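Local coordinates for protein acetyl-CoA acetyltransferase A (Ascaris suum, PDB 6BJA) that probably catalyses, as a thiolase, the reversible transfer of an acetyl group from one acetyl-CoA to another, giving acetoacetyl-CoA and coenzyme A, at residues N345-A350 with V369-S374; A318-N323 with L337-K342. One frame throughout, in Å; residues are numbered along the deposited sequence.

Contact 1: residues N345-A350 with V369-S374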
ATOM      1  N   ASN A 345      33.700  23.857 -12.120  1.00 16.11           N
ATOM      2  CA  ASN A 345      32.258  24.104 -12.078  1.00 15.95           C
ATOM      3  C   ASN A 345      31.949  25.593 -12.197  1.00 15.47           C
ATOM      4  O   ASN A 345      31.301  26.166 -11.328  1.00 16.06           O
ATOM      5  CB  ASN A 345      31.650  23.547 -10.795  1.00 17.79           C
ATOM      6  CG  ASN A 345      31.780  22.040 -10.701  1.00 17.07           C
ATOM      7  OD1 ASN A 345      32.280  21.397 -11.624  1.00 17.04           O
ATOM      8  ND2 ASN A 345      31.360  21.471  -9.576  1.00 16.84           N
ATOM      9  N   VAL A 346      32.391  26.196 -13.285  1.00 17.15           N
ATOM     10  CA  VAL A 346      32.382  27.649 -13.342  1.00 18.33           C
ATOM     11  C   VAL A 346      30.989  28.265 -13.435  1.00 18.41           C
ATOM     12  O   VAL A 346      30.836  29.480 -13.179  1.00 17.47           O
ATOM     13  CB  VAL A 346      33.261  28.173 -14.515  1.00 18.91           C
ATOM     14  CG1 VAL A 346      34.698  27.756 -14.304  1.00 20.67           C
ATOM     15  CG2 VAL A 346      32.751  27.704 -15.865  1.00 20.27           C
ATOM     16  N   ARG A 347      29.989  27.454 -13.800  1.00 15.87           N
ATOM     17  CA  ARG A 347      28.612  27.910 -13.851  1.00 14.93           C
ATOM     18  C   ARG A 347      27.776  27.318 -12.719  1.00 16.90           C
ATOM     19  O   ARG A 347      26.556  27.382 -12.732  1.00 17.61           O
ATOM     20  CB  ARG A 347      28.037  27.601 -15.238  1.00 17.17           C
ATOM     21  CG  ARG A 347      28.626  28.611 -16.223  1.00 25.02           C
ATOM     22  CD  ARG A 347      28.450  28.229 -17.655  1.00 26.65           C
ATOM     23  NE  ARG A 347      29.316  29.087 -18.462  1.00 23.56           N
ATOM     24  CZ  ARG A 347      29.364  29.039 -19.792  1.00 27.63           C
ATOM     25  NH1 ARG A 347      28.578  28.190 -20.472  1.00 19.14           N
ATOM     26  NH2 ARG A 347      30.200  29.858 -20.432  1.00 32.42           N
ATOM     27  N   GLY A 348      28.455  26.812 -11.693  1.00 16.69           N
ATOM     28  CA  GLY A 348      27.781  26.200 -10.564  1.00 16.64           C
ATOM     29  C   GLY A 348      27.699  24.704 -10.775  1.00 17.22           C
ATOM     30  O   GLY A 348      27.930  24.218 -11.863  1.00 18.97           O
ATOM     31  N   GLY A 349      27.420  23.984  -9.704  1.00 16.89           N
ATOM     32  CA  GLY A 349      27.303  22.537  -9.777  1.00 16.76           C
ATOM     33  C   GLY A 349      26.052  22.053  -9.094  1.00 15.50           C
ATOM     34  O   GLY A 349      25.195  22.834  -8.681  1.00 16.45           O
ATOM     35  N   ALA A 350      25.940  20.730  -8.982  1.00 15.50           N
ATOM     36  CA  ALA A 350      24.700  20.122  -8.540  1.00 17.13           C
ATOM     37  C   ALA A 350      24.194  20.537  -7.156  1.00 19.18           C
ATOM     38  O   ALA A 350      23.007  20.393  -6.876  1.00 20.50           O
ATOM     39  CB  ALA A 350      24.854  18.608  -8.588  1.00 16.44           C
ATOM     40  N   VAL A 369      30.881  21.146 -22.210  1.00 17.14           N
ATOM     41  CA  VAL A 369      31.044  21.399 -23.629  1.00 17.27           C
ATOM     42  C   VAL A 369      30.753  22.867 -23.907  1.00 18.24           C
ATOM     43  O   VAL A 369      31.507  23.540 -24.613  1.00 18.28           O
ATOM     44  CB  VAL A 369      30.122  20.476 -24.465  1.00 16.62           C
ATOM     45  CG1 VAL A 369      29.950  21.006 -25.902  1.00 18.98           C
ATOM     46  CG2 VAL A 369      30.679  19.061 -24.475  1.00 19.65           C
ATOM     47  N   HIS A 370      29.686  23.394 -23.327  1.00 15.86           N
ATOM     48  CA  HIS A 370      29.259  24.734 -23.699  1.00 18.16           C
ATOM     49  C   HIS A 370      29.968  25.852 -22.922  1.00 18.27           C
ATOM     50  O   HIS A 370      29.865  27.014 -23.280  1.00 19.84           O
ATOM     51  CB  HIS A 370      27.753  24.831 -23.556  1.00 18.55           C
ATOM     52  CG  HIS A 370      27.048  24.108 -24.646  1.00 17.68           C
ATOM     53  ND1 HIS A 370      27.181  24.470 -25.971  1.00 17.73           N
ATOM     54  CD2 HIS A 370      26.258  23.007 -24.627  1.00 17.13           C
ATOM     55  CE1 HIS A 370      26.484  23.631 -26.717  1.00 21.03           C
ATOM     56  NE2 HIS A 370      25.909  22.743 -25.923  1.00 18.59           N
ATOM     57  N   ALA A 371      30.714  25.489 -21.881  1.00 17.39           N
ATOM     58  CA  ALA A 371      31.544  26.460 -21.157  1.00 17.55           C
ATOM     59  C   ALA A 371      32.944  26.581 -21.772  1.00 21.50           C
ATOM     60  O   ALA A 371      33.563  27.654 -21.737  1.00 21.36           O
ATOM     61  CB  ALA A 371      31.644  26.068 -19.692  1.00 18.47           C
ATOM     62  N   LEU A 372      33.448  25.482 -22.323  1.00 19.87           N
ATOM     63  CA  LEU A 372      34.727  25.483 -23.016  1.00 19.86           C
ATOM     64  C   LEU A 372      34.723  26.415 -24.213  1.00 19.68           C
ATOM     65  O   LEU A 372      33.727  26.503 -24.931  1.00 20.65           O
ATOM     66  CB  LEU A 372      35.087  24.084 -23.498  1.00 19.71           C
ATOM     67  CG  LEU A 372      35.504  23.052 -22.448  1.00 18.91           C
ATOM     68  CD1 LEU A 372      35.555  21.659 -23.076  1.00 19.81           C
ATOM     69  CD2 LEU A 372      36.861  23.408 -21.816  1.00 21.40           C
ATOM     70  N   LYS A 373      35.847  27.098 -24.421  1.00 24.58           N
ATOM     71  CA  LYS A 373      36.071  27.835 -25.662  1.00 23.26           C
ATOM     72  C   LYS A 373      36.831  26.972 -26.664  1.00 21.03           C
ATOM     73  O   LYS A 373      37.430  25.961 -26.295  1.00 22.83           O
ATOM     74  CB  LYS A 373      36.831  29.131 -25.367  1.00 22.88           C
ATOM     75  CG  LYS A 373      36.075  30.057 -24.419  1.00 30.00           C
ATOM     76  CD  LYS A 373      36.941  31.200 -23.916  1.00 40.60           C
ATOM     77  CE  LYS A 373      36.341  31.795 -22.643  1.00 43.42           C
ATOM     78  NZ  LYS A 373      34.874  32.044 -22.807  1.00 52.02           N
ATOM     79  N   SER A 374      36.799  27.354 -27.938  1.00 22.93           N
ATOM     80  CA  SER A 374      37.425  26.551 -28.983  1.00 24.79           C
ATOM     81  C   SER A 374      38.892  26.255 -28.674  1.00 26.16           C
ATOM     82  O   SER A 374      39.628  27.144 -28.254  1.00 27.44           O
ATOM     83  CB  SER A 374      37.314  27.251 -30.340  1.00 29.69           C
ATOM     84  OG  SER A 374      35.953  27.370 -30.731  1.00 33.46           O
TER
HETATM   85  O   HOH W   1      31.676  29.916 -23.189  1.00 38.33           O

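Contact 2: residues A318-N323 with L337-K342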
ATOM      1  N   ALA A 318      41.626  23.317 -19.292  1.00 20.42           N
ATOM      2  CA  ALA A 318      41.073  24.648 -19.105  1.00 21.45           C
ATOM      3  C   ALA A 318      39.952  24.690 -18.070  1.00 21.97           C
ATOM      4  O   ALA A 318      39.883  25.612 -17.256  1.00 22.81           O
ATOM      5  CB  ALA A 318      40.568  25.191 -20.431  1.00 24.08           C
ATOM      6  N   LEU A 319      39.043  23.720 -18.145  1.00 20.37           N
ATOM      7  CA  LEU A 319      37.870  23.683 -17.285  1.00 18.06           C
ATOM      8  C   LEU A 319      37.584  22.279 -16.811  1.00 16.79           C
ATOM      9  O   LEU A 319      37.817  21.320 -17.536  1.00 17.72           O
ATOM     10  CB  LEU A 319      36.625  24.190 -18.008  1.00 18.09           C
ATOM     11  CG  LEU A 319      36.569  25.672 -18.339  1.00 20.93           C
ATOM     12  CD1 LEU A 319      35.280  25.911 -19.140  1.00 21.56           C
ATOM     13  CD2 LEU A 319      36.609  26.551 -17.110  1.00 21.71           C
ATOM     14  N   TRP A 320      37.013  22.213 -15.619  1.00 17.64           N
ATOM     15  CA  TRP A 320      36.636  20.968 -14.968  1.00 16.09           C
ATOM     16  C   TRP A 320      35.178  21.008 -14.599  1.00 16.70           C
ATOM     17  O   TRP A 320      34.681  22.042 -14.156  1.00 17.23           O
ATOM     18  CB  TRP A 320      37.457  20.738 -13.693  1.00 15.92           C
ATOM     19  CG  TRP A 320      38.907  20.719 -13.907  1.00 17.33           C
ATOM     20  CD1 TRP A 320      39.731  21.803 -13.973  1.00 20.33           C
ATOM     21  CD2 TRP A 320      39.742  19.567 -14.054  1.00 18.07           C
ATOM     22  NE1 TRP A 320      41.025  21.397 -14.175  1.00 21.20           N
ATOM     23  CE2 TRP A 320      41.060  20.033 -14.242  1.00 19.00           C
ATOM     24  CE3 TRP A 320      39.494  18.191 -14.085  1.00 18.33           C
ATOM     25  CZ2 TRP A 320      42.134  19.156 -14.416  1.00 20.49           C
ATOM     26  CZ3 TRP A 320      40.559  17.333 -14.262  1.00 19.01           C
ATOM     27  CH2 TRP A 320      41.857  17.819 -14.448  1.00 21.12           C
ATOM     28  N   GLU A 321      34.499  19.865 -14.772  1.00 15.87           N
ATOM     29  CA  GLU A 321      33.212  19.632 -14.140  1.00 15.79           C
ATOM     30  C   GLU A 321      33.356  18.440 -13.217  1.00 15.35           C
ATOM     31  O   GLU A 321      33.670  17.336 -13.689  1.00 18.15           O
ATOM     32  CB  GLU A 321      32.100  19.359 -15.154  1.00 16.49           C
ATOM     33  CG  GLU A 321      31.605  20.576 -15.888  1.00 18.13           C
ATOM     34  CD  GLU A 321      30.739  21.502 -15.044  1.00 20.90           C
ATOM     35  OE1 GLU A 321      29.872  21.019 -14.290  1.00 22.02           O
ATOM     36  OE2 GLU A 321      30.893  22.731 -15.161  1.00 19.93           O
ATOM     37  N   ILE A 322      33.122  18.656 -11.931  1.00 15.37           N
ATOM     38  CA  ILE A 322      33.076  17.560 -10.952  1.00 15.69           C
ATOM     39  C   ILE A 322      31.680  17.553 -10.380  1.00 16.65           C
ATOM     40  O   ILE A 322      31.222  18.535  -9.819  1.00 16.76           O
ATOM     41  CB  ILE A 322      34.143  17.688  -9.803  1.00 17.29           C
ATOM     42  CG1 ILE A 322      33.942  16.617  -8.734  1.00 15.26           C
ATOM     43  CG2 ILE A 322      34.105  19.062  -9.134  1.00 17.37           C
ATOM     44  CD1 ILE A 322      34.140  15.215  -9.232  1.00 17.28           C
ATOM     45  N   ASN A 323      30.945  16.461 -10.573  1.00 14.11           N
ATOM     46  CA  ASN A 323      29.564  16.490 -10.137  1.00 15.08           C
ATOM     47  C   ASN A 323      29.502  16.615  -8.622  1.00 16.09           C
ATOM     48  O   ASN A 323      30.157  15.856  -7.892  1.00 18.30           O
ATOM     49  CB  ASN A 323      28.786  15.256 -10.605  1.00 16.32           C
ATOM     50  CG  ASN A 323      27.292  15.385 -10.334  1.00 18.08           C
ATOM     51  OD1 ASN A 323      26.680  14.542  -9.665  1.00 24.00           O
ATOM     52  ND2 ASN A 323      26.710  16.440 -10.834  1.00 17.09           N
ATOM     53  N   LEU A 337      43.747  17.018  -6.636  1.00 20.46           N
ATOM     54  CA  LEU A 337      44.375  17.298  -7.921  1.00 20.07           C
ATOM     55  C   LEU A 337      45.098  18.642  -7.961  1.00 19.45           C
ATOM     56  O   LEU A 337      45.675  18.996  -8.990  1.00 23.13           O
ATOM     57  CB  LEU A 337      43.320  17.277  -9.023  1.00 21.04           C
ATOM     58  CG  LEU A 337      42.727  15.885  -9.211  1.00 22.99           C
ATOM     59  CD1 LEU A 337      41.547  15.957 -10.147  1.00 19.36           C
ATOM     60  CD2 LEU A 337      43.751  14.896  -9.745  1.00 24.91           C
ATOM     61  N   ARG A 338      45.037  19.384  -6.850  1.00 19.51           N
ATOM     62  CA  ARG A 338      45.674  20.703  -6.704  1.00 22.35           C
ATOM     63  C   ARG A 338      45.241  21.649  -7.821  1.00 22.01           C
ATOM     64  O   ARG A 338      46.062  22.329  -8.449  1.00 23.87           O
ATOM     65  CB  ARG A 338      47.193  20.573  -6.681  1.00 25.82           C
ATOM     66  CG  ARG A 338      47.712  19.654  -5.584  1.00 31.36           C
ATOM     67  CD  ARG A 338      49.227  19.552  -5.655  1.00 42.56           C
ATOM     68  NE  ARG A 338      49.678  18.162  -5.724  1.00 62.53           N
ATOM     69  CZ  ARG A 338      50.187  17.470  -4.705  1.00 70.95           C
ATOM     70  NH1 ARG A 338      50.338  18.024  -3.503  1.00 73.46           N
ATOM     71  NH2 ARG A 338      50.560  16.211  -4.892  1.00 70.29           N
ATOM     72  N   LEU A 339      43.930  21.700  -8.046  1.00 19.96           N
ATOM     73  CA  LEU A 339      43.364  22.592  -9.051  1.00 19.54           C
ATOM     74  C   LEU A 339      43.112  24.032  -8.592  1.00 21.01           C
ATOM     75  O   LEU A 339      42.908  24.322  -7.420  1.00 18.34           O
ATOM     76  CB  LEU A 339      42.043  21.998  -9.560  1.00 18.86           C
ATOM     77  CG  LEU A 339      42.132  20.564 -10.054  1.00 19.89           C
ATOM     78  CD1 LEU A 339      40.734  20.082 -10.514  1.00 21.03           C
ATOM     79  CD2 LEU A 339      43.166  20.387 -11.153  1.00 21.44           C
ATOM     80  N   ASP A 340      43.106  24.932  -9.558  1.00 20.23           N
ATOM     81  CA  ASP A 340      42.608  26.281  -9.344  1.00 20.29           C
ATOM     82  C   ASP A 340      41.085  26.214  -9.242  1.00 19.91           C
ATOM     83  O   ASP A 340      40.407  25.861 -10.228  1.00 19.08           O
ATOM     84  CB  ASP A 340      43.038  27.182 -10.489  1.00 21.77           C
ATOM     85  CG  ASP A 340      42.571  28.613 -10.318  1.00 23.33           C
ATOM     86  OD1 ASP A 340      41.774  28.907  -9.407  1.00 21.42           O
ATOM     87  OD2 ASP A 340      42.988  29.457 -11.134  1.00 29.42           O
ATOM     88  N   PRO A 341      40.533  26.510  -8.055  1.00 18.94           N
ATOM     89  CA  PRO A 341      39.074  26.415  -7.892  1.00 21.43           C
ATOM     90  C   PRO A 341      38.298  27.262  -8.899  1.00 21.44           C
ATOM     91  O   PRO A 341      37.131  26.977  -9.190  1.00 20.07           O
ATOM     92  CB  PRO A 341      38.832  26.927  -6.467  1.00 23.83           C
ATOM     93  CG  PRO A 341      40.154  26.888  -5.789  1.00 25.34           C
ATOM     94  CD  PRO A 341      41.198  27.037  -6.849  1.00 20.03           C
ATOM     95  N   LYS A 342      38.928  28.294  -9.445  1.00 19.24           N
ATOM     96  CA  LYS A 342      38.217  29.167 -10.338  1.00 20.60           C
ATOM     97  C   LYS A 342      38.016  28.516 -11.712  1.00 20.91           C
ATOM     98  O   LYS A 342      37.288  29.074 -12.539  1.00 21.41           O
ATOM     99  CB  LYS A 342      38.949  30.502 -10.456  1.00 21.23           C
ATOM    100  CG  LYS A 342      38.911  31.315  -9.158  1.00 23.54           C
ATOM    101  CD  LYS A 342      39.443  32.732  -9.401  1.00 28.37           C
ATOM    102  CE  LYS A 342      39.772  33.479  -8.111  1.00 36.58           C
ATOM    103  NZ  LYS A 342      38.606  33.541  -7.184  1.00 48.71           N
TER

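Contact 1: residues N345-A350 with V369-S374
The carbonyl oxygen of H370, in the last turn of helix 357-371, receives two nitrogens: K202 NZ makes a hydrogen bond to it, and NH1 of R347 adds a weak one at 3.3 Å, bent to 140° at the hydrogen. R347 gets there with an outstretched chain, extended from CG to NE, which carries the guanidinium across from the loop to the helix end. The flat group then lies against A371: CA of A371 sits 3.3 Å above the guanidinium plane, offset toward the rim, and A371 CB is 3.7 Å from R347 CZ. NH2 of R347 donates to a water 3.1 Å away, and the water can in turn donate to A371 O, 3.3 Å away. Both R347 branches thus address carbonyls of the final turn, NH1 directly and NH2 probably through water. One residue earlier in the loop, V346 CG2 meets A371 CB at 4.3 Å, a loose apolar touch beside L319 of strand 319-322. The loop keeps its own shape through a type I turn, closed by G348 N on O of N345 at 2.9 Å. An arginine side chain laid across the last turn of helix 357-371 in this way ties the loop ahead of helix 350-353 to that helix end, within the C-terminal thiolase domain.

Contact 2: residues A318-N323 with L337-K342
Following L319, which starts away from the turn after helix 327-337 and touches V346 and A371, W320 of strand 319-322 meets both L339 and L337 and supplies nearly all of the strand's share of the contact. Its CG stands anti to the carbonyl carbon (chi1 -57°), and the indole projects from the strand to meet the turn. L339 comes down on one face of it: CD1 lies 3.7 Å from the centroid of the five-membered ring of W320 and only 8° off the normal, a CH-pi contact nearly straight above the ring. The second methyl, CD2 of L339, reaches further along the indole and touches CZ2 of W320 at 3.6 Å. At the six-membered end L337 CD1 approaches W320 CZ3 obliquely, at a looser 4.5 Å. V303 of helix 298-310 touches both W320 and L337. Beyond W320, I322 packs on P299 of the same helix.

Two local motifs shape the chain around and after these leucines. R338, with positive phi (54°), ends helix 327-337 in a Schellman motif, and D340 OD1 accepts from K342 N at 2.9 Å to make an Asx turn. Here a strand at the edge of the chain's central sheet is covered by the turn that ends helix 327-337, the helix that follows it, a beta-alpha unit of the C-terminal thiolase domain.

Contacts 1 and 2 lie with their centres about 10 Å apart, on the same side of the chain's centre and within the C-terminal thiolase domain. They come in series: contact 2 closes before contact 1 opens, and the chain between L337 and A350 supplies a segment to each. Strand 319-322, the outermost strand of this chain's sheet at this end, joins them. N345 N bonds to W320 O and N345 OD1 to I322 N, both at 2.9 Å, so the loop of contact 1 is pinned to the strand of contact 2. With W320 and L319 pointing to opposite sides, the strand meets the turn after helix 327-337 on one face and the end of helix 357-371 on the other.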